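Local structure of putative Nitroreductase (Desulfovibrio desulfuricans subsp. desulfuricans str. G20, 3E39) at the interface of chains A and B. The protein binds flavin mononucleotide and is probably an oxidoreductase of the nitroreductase family, working as a flavoenzyme. Residues are numbered along the deposited sequence; one frame, centred on the assembly and turned at random. Chains: chain A/B, Putative Nitroreductase.

Contact 1: the interface of chains A and B. Residues chain A 12-13, 15-16, 160-162; chain B 39-41, 46.
B:Trp40 slots between two arginines of chain A, one on each face of its indole. On one face the guanidinium of A:Arg13 lies nearly parallel to the B:Trp40 ring, the planes 8° apart, with NH1 3.6 Å from the centroid of the six-membered ring in a cation-pi contact. Its CD rests over the five-membered ring, and the chain reaches there because CG is anti to the backbone N (chi1 173°) before bending at chi2. The opposite face takes the aliphatic part of A:Arg162, whose CG sits 3.4 Å from the centroid of the B:Trp40 six-membered ring.

Beyond CG, the A:Arg162 guanidinium turns to the backbone of chain B. A:Arg162 NH2 bonds to B:Trp40 O at 3.1 Å. Its neighbour, A:Arg162 NE, bonds to B:Ala41 O at 3.2 Å; both donors stand above the carbonyl planes. A:Arg162 NH1 turns back to A:Ser161 O at 3.0 Å. The amide ND2 of B:Asn46 reaches A:Ser161 O from the other face of its plane at 3.1 Å, so one carbonyl is gripped by both chains. Water 1 links B:Trp40 O, at 2.7 Å, to A:Ile12 O and to NE of A:Arg15.

B:Trp40 directly follows helix 28-39, and its partners come from the end of helix 7-14, the loop after it and the loop carrying A:Ser160 to A:Arg162. Several of these residues also bind FMN, placing the contact beside the flavin site.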
# COMPACT_ATOMS: atom_id res chain seq x y z
N ILE A 12 0.15 -11.43 -4.16
CA ILE A 12 -0.88 -10.45 -3.83
C ILE A 12 -2.15 -11.15 -3.39
O ILE A 12 -2.76 -10.76 -2.43
CB ILE A 12 -1.13 -9.48 -5.01
CG1 ILE A 12 0.09 -8.58 -5.14
CG2 ILE A 12 -2.42 -8.67 -4.81
CD1 ILE A 12 0.26 -7.85 -6.45
N ARG A 13 -2.52 -12.22 -4.08
CA ARG A 13 -3.75 -12.91 -3.75
C ARG A 13 -3.67 -13.83 -2.53
O ARG A 13 -4.66 -13.96 -1.79
CB ARG A 13 -4.19 -13.71 -4.99
CG ARG A 13 -5.39 -14.65 -4.81
CD ARG A 13 -6.66 -13.93 -4.39
NE ARG A 13 -7.78 -14.84 -4.21
CZ ARG A 13 -8.00 -15.56 -3.11
NH1 ARG A 13 -7.17 -15.48 -2.09
NH2 ARG A 13 -9.05 -16.37 -3.04
N ARG A 15 -1.21 -13.71 0.01
CA ARG A 15 -0.76 -13.10 1.24
C ARG A 15 -1.92 -13.08 2.24
O ARG A 15 -3.00 -12.55 1.94
CB ARG A 15 -0.37 -11.66 1.01
CG ARG A 15 -0.01 -10.86 2.28
CD ARG A 15 -0.48 -9.36 2.19
NE ARG A 15 -1.91 -9.29 1.87
CZ ARG A 15 -2.90 -9.38 2.75
NH1 ARG A 15 -2.65 -9.56 4.04
NH2 ARG A 15 -4.15 -9.35 2.32
N ARG A 16 -1.67 -13.59 3.44
CA ARG A 16 -2.68 -13.59 4.48
C ARG A 16 -2.12 -12.98 5.77
O ARG A 16 -0.90 -13.00 6.03
CB ARG A 16 -3.12 -15.03 4.83
CG ARG A 16 -3.90 -15.81 3.77
CD ARG A 16 -5.39 -15.56 3.77
NE ARG A 16 -5.74 -14.20 3.35
CZ ARG A 16 -5.72 -13.80 2.08
NH1 ARG A 16 -5.32 -14.60 1.13
NH2 ARG A 16 -6.05 -12.53 1.78
N SER A 160 -9.38 -15.53 4.65
CA SER A 160 -10.13 -14.28 4.56
C SER A 160 -11.05 -14.36 3.35
O SER A 160 -11.07 -15.37 2.63
CB SER A 160 -9.18 -13.08 4.45
OG SER A 160 -9.86 -11.85 4.52
N SER A 161 -11.78 -13.28 3.13
CA SER A 161 -12.72 -13.19 2.01
C SER A 161 -12.67 -11.78 1.46
O SER A 161 -12.22 -10.85 2.11
CB SER A 161 -14.13 -13.51 2.49
OG SER A 161 -14.70 -12.51 3.34
N ARG A 162 -13.05 -11.65 0.20
CA ARG A 162 -13.22 -10.31 -0.38
C ARG A 162 -14.53 -10.29 -1.14
O ARG A 162 -14.99 -11.34 -1.64
CB ARG A 162 -12.09 -9.94 -1.33
CG ARG A 162 -10.74 -9.70 -0.67
CD ARG A 162 -10.68 -8.49 0.29
NE ARG A 162 -9.26 -8.35 0.68
CZ ARG A 162 -8.66 -9.07 1.62
NH1 ARG A 162 -9.35 -9.94 2.35
NH2 ARG A 162 -7.37 -8.90 1.87
N ILE B 39 -8.31 -5.23 -4.98
CA ILE B 39 -9.35 -5.64 -4.03
C ILE B 39 -8.83 -6.59 -2.95
O ILE B 39 -9.45 -6.70 -1.88
CB ILE B 39 -10.60 -6.21 -4.73
CG1 ILE B 39 -10.34 -7.58 -5.31
CG2 ILE B 39 -11.12 -5.23 -5.82
CD1 ILE B 39 -11.60 -8.18 -5.96
N TRP B 40 -7.73 -7.27 -3.23
CA TRP B 40 -7.11 -8.18 -2.28
C TRP B 40 -6.10 -7.51 -1.32
O TRP B 40 -5.52 -8.17 -0.46
CB TRP B 40 -6.54 -9.42 -2.97
CG TRP B 40 -7.65 -10.42 -3.24
CD1 TRP B 40 -8.35 -10.56 -4.40
CD2 TRP B 40 -8.18 -11.38 -2.32
NE1 TRP B 40 -9.29 -11.56 -4.26
CE2 TRP B 40 -9.21 -12.08 -2.99
CE3 TRP B 40 -7.89 -11.73 -1.00
CZ2 TRP B 40 -9.95 -13.08 -2.38
CZ3 TRP B 40 -8.63 -12.71 -0.39
CH2 TRP B 40 -9.65 -13.38 -1.07
N ALA B 41 -5.93 -6.20 -1.42
CA ALA B 41 -5.16 -5.50 -0.40
C ALA B 41 -5.99 -5.69 0.90
O ALA B 41 -7.24 -5.83 0.85
CB ALA B 41 -4.98 -3.99 -0.73
N ASN B 46 -11.46 -5.88 7.65
CA ASN B 46 -11.92 -6.50 6.40
C ASN B 46 -13.15 -5.71 5.89
O ASN B 46 -14.06 -6.29 5.24
CB ASN B 46 -12.17 -8.01 6.48
CG ASN B 46 -12.18 -8.66 5.10
OD1 ASN B 46 -11.53 -8.16 4.17
ND2 ASN B 46 -12.91 -9.77 4.94
O HOH W 1 -2.84 -8.38 -0.80
O HOH W 2 -4.21 -11.12 -0.08

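Contact 2: the interface of chains A and B. Residues chain A 41-42, 102-103, 106-107; chain B 102-103, 106, 110, 121.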
# COMPACT_ATOMS: atom_id res chain seq x y z
N ALA A 41 8.73 1.47 -1.37
CA ALA A 41 7.37 1.90 -1.66
C ALA A 41 7.45 3.36 -2.14
O ALA A 41 8.36 4.10 -1.75
CB ALA A 41 6.48 1.80 -0.41
N PRO A 42 6.51 3.78 -2.98
CA PRO A 42 6.50 5.17 -3.45
C PRO A 42 6.00 6.17 -2.38
O PRO A 42 5.37 5.79 -1.39
CB PRO A 42 5.52 5.12 -4.62
CG PRO A 42 4.56 4.03 -4.22
CD PRO A 42 5.42 2.99 -3.58
N GLY A 102 0.79 3.14 4.09
CA GLY A 102 0.04 1.94 3.70
C GLY A 102 0.76 1.15 2.60
O GLY A 102 0.86 -0.10 2.65
N ALA A 103 1.31 1.89 1.63
CA ALA A 103 2.04 1.25 0.52
C ALA A 103 3.32 0.60 1.03
O ALA A 103 3.70 -0.50 0.59
CB ALA A 103 2.31 2.24 -0.59
N GLN A 106 2.27 -2.55 2.96
CA GLN A 106 1.89 -3.57 2.02
C GLN A 106 3.10 -4.24 1.37
O GLN A 106 3.14 -5.45 1.28
CB GLN A 106 0.95 -3.01 0.94
CG GLN A 106 0.38 -4.09 -0.00
CD GLN A 106 -0.49 -5.16 0.69
OE1 GLN A 106 -0.94 -5.01 1.83
NE2 GLN A 106 -0.79 -6.22 -0.06
N ASN A 107 4.10 -3.45 0.96
CA ASN A 107 5.34 -4.01 0.42
C ASN A 107 6.01 -4.95 1.41
O ASN A 107 6.49 -6.00 1.04
CB ASN A 107 6.34 -2.91 0.07
CG ASN A 107 6.18 -2.37 -1.32
OD1 ASN A 107 5.30 -2.80 -2.10
ND2 ASN A 107 7.05 -1.42 -1.67
N GLY B 102 -3.84 3.15 0.19
CA GLY B 102 -2.45 3.09 -0.24
C GLY B 102 -2.01 1.66 -0.53
O GLY B 102 -1.30 1.42 -1.50
N ALA B 103 -2.43 0.72 0.30
CA ALA B 103 -2.09 -0.69 0.11
C ALA B 103 -2.71 -1.22 -1.21
O ALA B 103 -2.08 -1.96 -1.97
CB ALA B 103 -2.52 -1.50 1.32
N GLN B 106 -0.79 0.31 -4.11
CA GLN B 106 0.48 -0.37 -4.22
C GLN B 106 0.30 -1.74 -4.88
O GLN B 106 1.07 -2.11 -5.75
CB GLN B 106 1.18 -0.50 -2.87
CG GLN B 106 2.61 -1.04 -2.94
CD GLN B 106 3.56 -0.19 -3.79
OE1 GLN B 106 3.27 0.96 -4.10
NE2 GLN B 106 4.73 -0.75 -4.14
N LEU B 110 2.15 -2.82 -8.39
CA LEU B 110 2.96 -4.03 -8.49
C LEU B 110 2.43 -4.98 -9.55
O LEU B 110 3.20 -5.54 -10.33
CB LEU B 110 3.07 -4.75 -7.14
CG LEU B 110 3.83 -3.95 -6.07
CD1 LEU B 110 3.63 -4.54 -4.68
CD2 LEU B 110 5.32 -3.83 -6.40
N TRP B 121 1.21 6.45 -9.92
CA TRP B 121 0.28 6.91 -8.90
C TRP B 121 0.14 8.42 -9.05
O TRP B 121 1.14 9.15 -8.92
CB TRP B 121 0.91 6.62 -7.53
CG TRP B 121 0.10 6.92 -6.32
CD1 TRP B 121 -0.84 7.91 -6.15
CD2 TRP B 121 0.22 6.27 -5.06
NE1 TRP B 121 -1.31 7.89 -4.87
CE2 TRP B 121 -0.67 6.90 -4.18
CE3 TRP B 121 0.99 5.21 -4.59
CZ2 TRP B 121 -0.82 6.48 -2.86
CZ3 TRP B 121 0.84 4.81 -3.29
CH2 TRP B 121 -0.06 5.44 -2.45
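Helix 94-114 of each subunit packs against its two-fold mate here, in the helical core of a dimer of the kind typical of the nitroreductase family. B:Gln106 does much of the work. Its CG is anti to the backbone N (chi1 -172°) and the chain then bends at chi2, which carries the amide past A:Ala103 to lie between A:Asn107 and A:Pro42. The amide NE2 of B:Gln106 donates to the side-chain carbonyl OD1 of A:Asn107 at 3.0 Å. This bond is bent, 139° at the hydrogen, and its donor is tilted from the acceptor's carbonyl plane; the two amides are steeply turned, with planes 75° apart.

Lower on the same side chain, the methylene CB of B:Gln106 meets the methyl CB of A:Ala103 at 3.7 Å. The symmetry-related pairing, CB of A:Gln106 with CB of B:Ala103, is 3.8 Å. The small alanines probably let the two helices come close at this point, with A:Gly102 and B:Gly102 adding carbonyl oxygens beside the methyl groups.

A:Pro42, in the loop after helix 28-39, brings its ring to the side of this packing. CD of A:Pro42 is 3.7 Å from the amide carbon CD of B:Gln106. CG of A:Pro42 touches CE3 on the benzene part of B:Trp121 at 3.8 Å, the two side chains crossing at about a right angle. CZ3 of B:Trp121 also reaches CB of A:Ala103, at 4.0 Å.

The C-alpha centres of contact 1 and contact 2 lie about 14 Å apart in one two-fold interface, and each recurs with the chains exchanged. The segment after helix 28-39 serves both: chain B supplies it in contact 1, chain A in contact 2, with residue 41 present in each. Contact 2 is small and largely apolar, a helix pair at the core, whereas contact 1 sets a tryptophan among arginines and backbone carbonyls, and hides more surface. Since residues of both contacts line the FMN pocket, pairing of the subunits and shaping of the flavin sites are likely to be coupled.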